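Local coordinates for giding protein-mglB (Thermus thermophilus, PDB 1J3W) that is a gliding-motility protein of the Roadblock/LC7 type that probably acts as an adaptor and regulates nucleotide exchange on a partner GTPase, at residues L94-A99 and L104-F109; E84-G89 and K117-G122. All coordinates share one frame; numbering follows the deposited sequence.

How the contacts relate
Contact 1 is core: its centre lies about 3 Å from the centre of the chain, and the hairpin of strands 93-98 and 103-109 is held by main-chain hydrogen bonds and lined with aliphatic and aromatic side chains. Contact 2 lies farther out, its centre about 10 Å from that of the chain, where one lysine of helix 115-135 reaches strand 84-88, an edge strand within its own chain, through a water and a long ion pair. The centres of the two contacts are about 7 Å apart. They meet directly, since strand 84-88 is the sheet neighbour of 93-98. In sequence, contact 1 is nested inside the loop that contact 2 closes.

Contact 1 (L94-A99 and L104-F109); sequences LYVDEA and LLVLVF
Tyr-95 and Leu-107 face each other as a hydrogen-bonded antiparallel pair, their side chains lying alongside and pointing the same way. Tyr-95 N gives its hydrogen to Leu-107 O at 2.9 Å, and Leu-107 N returns a 2.8 Å bond to Tyr-95 O. Two more bonds join Asp-97 and Leu-105, the one from Leu-105 N to Asp-97 O nearly straight at 173°.

Outward from the strand, Tyr-95 CB sits 4.1 Å from Leu-107 CB and equally near CE2 of Phe-109; with CG anti to the backbone N (chi1 174°), the ring rises so that CD2 reaches Leu-107 CD1 at 4.0 Å. Farther along, CE2 meets Leu-105 CD2 at the ring edge, and OH bonds to Glu-84 on the next strand. On the opposite face of the sheet, Leu-94 CD1 crosses to Val-106 CG1 at 3.6 Å and also touches Val-108.

Strand 103-109 is central in the Roadblock/LC7 sheet, and the hairpin lies between strands 31-36 and 84-88. Helix 115-135 covers the Tyr-95 and Leu-105 face, where Asp-97 OD2 makes a salt bridge to Lys-123 and a hydrogen bond to Ser-126; helix 56-69 covers Val-96 and Val-106, and Leu-73 of the second subunit packs on Leu-94.

Contact 2 (E84-G89 and K117-G122); sequences EEVHQG and KVKLHG
Glu-84 OE1 takes a 2.7 Å hydrogen bond from a water and also faces the ammonium of Lys-119. That same water accepts from Lys-119 NZ at 2.9 Å, which closes a bridge between strand and helix. Direct attraction is weaker, because NZ stands 4.0 Å from Glu-84 OE1, a long salt bridge. The other oxygen, OE2, is held by the hydroxyl of Tyr-95 on the adjacent strand. With the water at one oxygen and the tyrosine at the other, rotation of the carboxylate should be restricted. Lys-123, a second cation, lies at long range from OE2, so the negative charge of Glu-84 is probably favoured.

The two side chains cross at about a right angle. Glu-84 is extended up to CD, with CG anti to the backbone N (chi1 -172°), and it presents its carboxylate end to the lysine. Lys-119 comes across from the helix and bends at chi3 (71°), which brings CE to 3.9 Å from Glu-84 OE1. On the same strand, CE also lies against Val-86 CG2 at 4.2 Å, while NZ bonds to the water. The backbones stay well apart, the CA atoms of Val-86 and Lys-119 being 9.0 Å from each other.

Strand 84-88 is the last of its own chain's sheet on this side, but it pairs antiparallel with a strand of the second subunit, so the sheet continues across the interface. Helix 115-135 packs over one face of that sheet, with Val-118 on Tyr-95, Leu-107 and Phe-109, and Lys-119 touches Leu-115 of the second subunit.

Contact 1 (L94-A99 and L104-F109)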
loop_
_atom_site.group_PDB
_atom_site.type_symbol
_atom_site.label_atom_id
_atom_site.label_comp_id
_atom_site.label_asym_id
_atom_site.label_seq_id
_atom_site.Cartn_x
_atom_site.Cartn_y
_atom_site.Cartn_z
ATOM N N LEU B 94 -15.368 -9.378 0.034
ATOM C CA LEU B 94 -15.141 -8.386 -1.006
ATOM C C LEU B 94 -14.533 -9.060 -2.228
ATOM O O LEU B 94 -13.560 -9.801 -2.116
ATOM C CB LEU B 94 -14.184 -7.310 -0.478
ATOM C CG LEU B 94 -13.776 -6.152 -1.385
ATOM C CD1 LEU B 94 -14.968 -5.249 -1.626
ATOM C CD2 LEU B 94 -12.647 -5.368 -0.722
ATOM N N TYR B 95 -15.128 -8.812 -3.389
ATOM C CA TYR B 95 -14.645 -9.353 -4.653
ATOM C C TYR B 95 -14.307 -8.165 -5.540
ATOM O O TYR B 95 -15.132 -7.271 -5.728
ATOM C CB TYR B 95 -15.731 -10.186 -5.337
ATOM C CG TYR B 95 -15.372 -10.659 -6.728
ATOM C CD1 TYR B 95 -14.628 -11.818 -6.918
ATOM C CD2 TYR B 95 -15.771 -9.938 -7.855
ATOM C CE1 TYR B 95 -14.289 -12.257 -8.193
ATOM C CE2 TYR B 95 -15.434 -10.369 -9.141
ATOM C CZ TYR B 95 -14.693 -11.528 -9.299
ATOM O OH TYR B 95 -14.337 -11.956 -10.561
ATOM N N VAL B 96 -13.091 -8.151 -6.072
ATOM C CA VAL B 96 -12.659 -7.084 -6.959
ATOM C C VAL B 96 -12.045 -7.710 -8.204
ATOM O O VAL B 96 -11.226 -8.626 -8.107
ATOM C CB VAL B 96 -11.610 -6.177 -6.285
ATOM C CG1 VAL B 96 -11.199 -5.059 -7.232
ATOM C CG2 VAL B 96 -12.177 -5.599 -5.001
ATOM N N ASP B 97 -12.444 -7.228 -9.376
ATOM C CA ASP B 97 -11.904 -7.757 -10.617
ATOM C C ASP B 97 -11.727 -6.614 -11.605
ATOM O O ASP B 97 -12.512 -5.667 -11.625
ATOM C CB ASP B 97 -12.845 -8.825 -11.191
ATOM C CG ASP B 97 -12.211 -9.622 -12.327
ATOM O OD1 ASP B 97 -10.965 -9.694 -12.400
ATOM O OD2 ASP B 97 -12.965 -10.192 -13.138
ATOM N N GLU B 98 -10.673 -6.691 -12.403
ATOM C CA GLU B 98 -10.409 -5.659 -13.388
ATOM C C GLU B 98 -11.499 -5.611 -14.443
ATOM O O GLU B 98 -11.942 -6.647 -14.948
ATOM C CB GLU B 98 -9.062 -5.904 -14.073
ATOM C CG GLU B 98 -7.864 -5.412 -13.292
ATOM C CD GLU B 98 -6.572 -5.550 -14.076
ATOM O OE1 GLU B 98 -6.564 -5.198 -15.273
ATOM O OE2 GLU B 98 -5.567 -6.001 -13.493
ATOM N N ALA B 99 -11.936 -4.399 -14.764
ATOM C CA ALA B 99 -12.946 -4.181 -15.793
ATOM C C ALA B 99 -12.220 -3.320 -16.816
ATOM O O ALA B 99 -12.439 -2.112 -16.906
ATOM C CB ALA B 99 -14.145 -3.438 -15.217
ATOM N N LEU B 104 -12.423 -0.974 -12.171
ATOM C CA LEU B 104 -12.529 -2.149 -11.316
ATOM C C LEU B 104 -13.973 -2.415 -10.931
ATOM O O LEU B 104 -14.717 -1.482 -10.623
ATOM C CB LEU B 104 -11.740 -1.929 -10.024
ATOM C CG LEU B 104 -10.235 -1.656 -10.118
ATOM C CD1 LEU B 104 -9.712 -1.132 -8.790
ATOM C CD2 LEU B 104 -9.517 -2.929 -10.514
ATOM N N LEU B 105 -14.359 -3.685 -10.955
ATOM C CA LEU B 105 -15.692 -4.095 -10.529
ATOM C C LEU B 105 -15.533 -4.480 -9.063
ATOM O O LEU B 105 -14.605 -5.209 -8.713
ATOM C CB LEU B 105 -16.176 -5.322 -11.300
ATOM C CG LEU B 105 -17.392 -6.001 -10.648
ATOM C CD1 LEU B 105 -18.621 -5.100 -10.746
ATOM C CD2 LEU B 105 -17.644 -7.333 -11.314
ATOM N N VAL B 106 -16.425 -3.989 -8.215
ATOM C CA VAL B 106 -16.379 -4.290 -6.789
ATOM C C VAL B 106 -17.715 -4.871 -6.331
ATOM O O VAL B 106 -18.767 -4.305 -6.609
ATOM C CB VAL B 106 -16.112 -3.015 -5.954
ATOM C CG1 VAL B 106 -16.059 -3.364 -4.468
ATOM C CG2 VAL B 106 -14.806 -2.353 -6.405
ATOM N N LEU B 107 -17.671 -6.019 -5.659
ATOM C CA LEU B 107 -18.884 -6.627 -5.121
ATOM C C LEU B 107 -18.674 -6.841 -3.633
ATOM O O LEU B 107 -17.662 -7.405 -3.218
ATOM C CB LEU B 107 -19.183 -7.980 -5.774
ATOM C CG LEU B 107 -19.483 -7.997 -7.274
ATOM C CD1 LEU B 107 -19.723 -9.431 -7.743
ATOM C CD2 LEU B 107 -20.719 -7.145 -7.556
ATOM N N VAL B 108 -19.617 -6.361 -2.832
ATOM C CA VAL B 108 -19.568 -6.540 -1.384
ATOM C C VAL B 108 -20.667 -7.549 -1.095
ATOM O O VAL B 108 -21.812 -7.369 -1.527
ATOM C CB VAL B 108 -19.867 -5.231 -0.636
ATOM C CG1 VAL B 108 -19.972 -5.503 0.865
ATOM C CG2 VAL B 108 -18.771 -4.214 -0.921
ATOM N N PHE B 109 -20.331 -8.608 -0.367
ATOM C CA PHE B 109 -21.317 -9.643 -0.100
ATOM C C PHE B 109 -21.228 -10.195 1.308
ATOM O O PHE B 109 -20.244 -9.969 2.013
ATOM C CB PHE B 109 -21.147 -10.776 -1.129
ATOM C CG PHE B 109 -19.786 -11.439 -1.106
ATOM C CD1 PHE B 109 -19.556 -12.570 -0.325
ATOM C CD2 PHE B 109 -18.732 -10.933 -1.871
ATOM C CE1 PHE B 109 -18.298 -13.188 -0.304
ATOM C CE2 PHE B 109 -17.474 -11.541 -1.858
ATOM C CZ PHE B 109 -17.255 -12.667 -1.076
#

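Contact 2 (E84-G89 and K117-G122)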
loop_
_atom_site.group_PDB
_atom_site.type_symbol
_atom_site.label_atom_id
_atom_site.label_comp_id
_atom_site.label_asym_id
_atom_site.label_seq_id
_atom_site.Cartn_x
_atom_site.Cartn_y
_atom_site.Cartn_z
ATOM N N GLU B 84 -7.757 -10.318 -10.249
ATOM C CA GLU B 84 -8.888 -10.686 -9.409
ATOM C C GLU B 84 -8.441 -10.857 -7.964
ATOM O O GLU B 84 -7.396 -11.449 -7.699
ATOM C CB GLU B 84 -9.486 -11.996 -9.929
ATOM C CG GLU B 84 -10.791 -12.429 -9.300
ATOM C CD GLU B 84 -11.304 -13.723 -9.904
ATOM O OE1 GLU B 84 -10.553 -14.721 -9.893
ATOM O OE2 GLU B 84 -12.452 -13.749 -10.394
ATOM N N GLU B 85 -9.233 -10.341 -7.030
ATOM C CA GLU B 85 -8.914 -10.449 -5.615
ATOM C C GLU B 85 -10.162 -10.716 -4.791
ATOM O O GLU B 85 -11.216 -10.131 -5.042
ATOM C CB GLU B 85 -8.266 -9.155 -5.102
ATOM C CG GLU B 85 -6.882 -8.843 -5.675
ATOM C CD GLU B 85 -6.234 -7.628 -5.021
ATOM O OE1 GLU B 85 -6.643 -7.257 -3.896
ATOM O OE2 GLU B 85 -5.301 -7.050 -5.618
ATOM N N VAL B 86 -10.038 -11.600 -3.806
ATOM C CA VAL B 86 -11.149 -11.909 -2.912
ATOM C C VAL B 86 -10.652 -11.769 -1.476
ATOM O O VAL B 86 -9.608 -12.315 -1.124
ATOM C CB VAL B 86 -11.674 -13.345 -3.118
ATOM C CG1 VAL B 86 -12.751 -13.654 -2.088
ATOM C CG2 VAL B 86 -12.233 -13.495 -4.521
ATOM N N HIS B 87 -11.382 -11.009 -0.664
ATOM C CA HIS B 87 -11.041 -10.806 0.746
ATOM C C HIS B 87 -12.240 -11.292 1.537
ATOM O O HIS B 87 -13.361 -10.808 1.345
ATOM C CB HIS B 87 -10.794 -9.326 1.051
ATOM C CG HIS B 87 -9.576 -8.764 0.386
ATOM N ND1 HIS B 87 -9.532 -8.453 -0.955
ATOM C CD2 HIS B 87 -8.349 -8.477 0.880
ATOM C CE1 HIS B 87 -8.330 -7.997 -1.260
ATOM N NE2 HIS B 87 -7.593 -8.002 -0.164
ATOM N N GLN B 88 -12.005 -12.246 2.429
ATOM C CA GLN B 88 -13.083 -12.838 3.203
ATOM C C GLN B 88 -12.944 -12.666 4.703
ATOM O O GLN B 88 -11.916 -13.016 5.282
ATOM C CB GLN B 88 -13.163 -14.328 2.882
ATOM C CG GLN B 88 -14.299 -15.064 3.569
ATOM C CD GLN B 88 -15.637 -14.793 2.919
ATOM O OE1 GLN B 88 -15.863 -15.163 1.766
ATOM N NE2 GLN B 88 -16.533 -14.145 3.653
ATOM N N GLY B 89 -13.990 -12.128 5.321
ATOM C CA GLY B 89 -14.009 -11.969 6.763
ATOM C C GLY B 89 -14.878 -13.084 7.322
ATOM O O GLY B 89 -15.122 -14.082 6.642
ATOM N N LYS B 117 -21.079 -18.304 -6.944
ATOM C CA LYS B 117 -21.928 -17.455 -7.775
ATOM C C LYS B 117 -21.275 -16.082 -7.917
ATOM O O LYS B 117 -21.278 -15.480 -8.993
ATOM C CB LYS B 117 -23.310 -17.297 -7.136
ATOM C CG LYS B 117 -24.133 -18.575 -7.039
ATOM C CD LYS B 117 -24.749 -18.955 -8.371
ATOM C CE LYS B 117 -25.762 -20.080 -8.194
ATOM N NZ LYS B 117 -26.549 -20.308 -9.435
ATOM N N VAL B 118 -20.711 -15.585 -6.822
ATOM C CA VAL B 118 -20.047 -14.290 -6.840
ATOM C C VAL B 118 -18.930 -14.263 -7.881
ATOM O O VAL B 118 -18.835 -13.332 -8.681
ATOM C CB VAL B 118 -19.455 -13.955 -5.445
ATOM C CG1 VAL B 118 -18.566 -12.723 -5.532
ATOM C CG2 VAL B 118 -20.584 -13.713 -4.448
ATOM N N LYS B 119 -18.097 -15.295 -7.882
ATOM C CA LYS B 119 -16.982 -15.348 -8.819
ATOM C C LYS B 119 -17.408 -15.602 -10.256
ATOM O O LYS B 119 -16.852 -15.013 -11.190
ATOM C CB LYS B 119 -15.978 -16.403 -8.364
ATOM C CG LYS B 119 -15.464 -16.135 -6.954
ATOM C CD LYS B 119 -14.235 -16.954 -6.627
ATOM C CE LYS B 119 -13.029 -16.465 -7.408
ATOM N NZ LYS B 119 -11.821 -17.265 -7.080
ATOM N N LEU B 120 -18.397 -16.472 -10.435
ATOM C CA LEU B 120 -18.896 -16.791 -11.769
ATOM C C LEU B 120 -19.506 -15.560 -12.431
ATOM O O LEU B 120 -19.061 -15.115 -13.489
ATOM C CB LEU B 120 -19.954 -17.897 -11.680
ATOM C CG LEU B 120 -20.680 -18.261 -12.979
ATOM C CD1 LEU B 120 -19.682 -18.796 -13.974
ATOM C CD2 LEU B 120 -21.762 -19.297 -12.701
ATOM N N HIS B 121 -20.523 -14.996 -11.793
ATOM C CA HIS B 121 -21.197 -13.835 -12.352
ATOM C C HIS B 121 -20.376 -12.560 -12.217
ATOM O O HIS B 121 -20.541 -11.622 -12.998
ATOM C CB HIS B 121 -22.580 -13.712 -11.714
ATOM C CG HIS B 121 -23.454 -14.895 -11.987
ATOM N ND1 HIS B 121 -24.058 -15.106 -13.209
ATOM C CD2 HIS B 121 -23.757 -15.975 -11.227
ATOM C CE1 HIS B 121 -24.694 -16.264 -13.190
ATOM N NE2 HIS B 121 -24.527 -16.812 -11.999
ATOM N N GLY B 122 -19.484 -12.530 -11.228
ATOM C CA GLY B 122 -18.618 -11.379 -11.062
ATOM C C GLY B 122 -17.671 -11.296 -12.250
ATOM O O GLY B 122 -17.420 -10.218 -12.776
HETATM O O HOH W 1 -9.310 -16.131 -7.992
#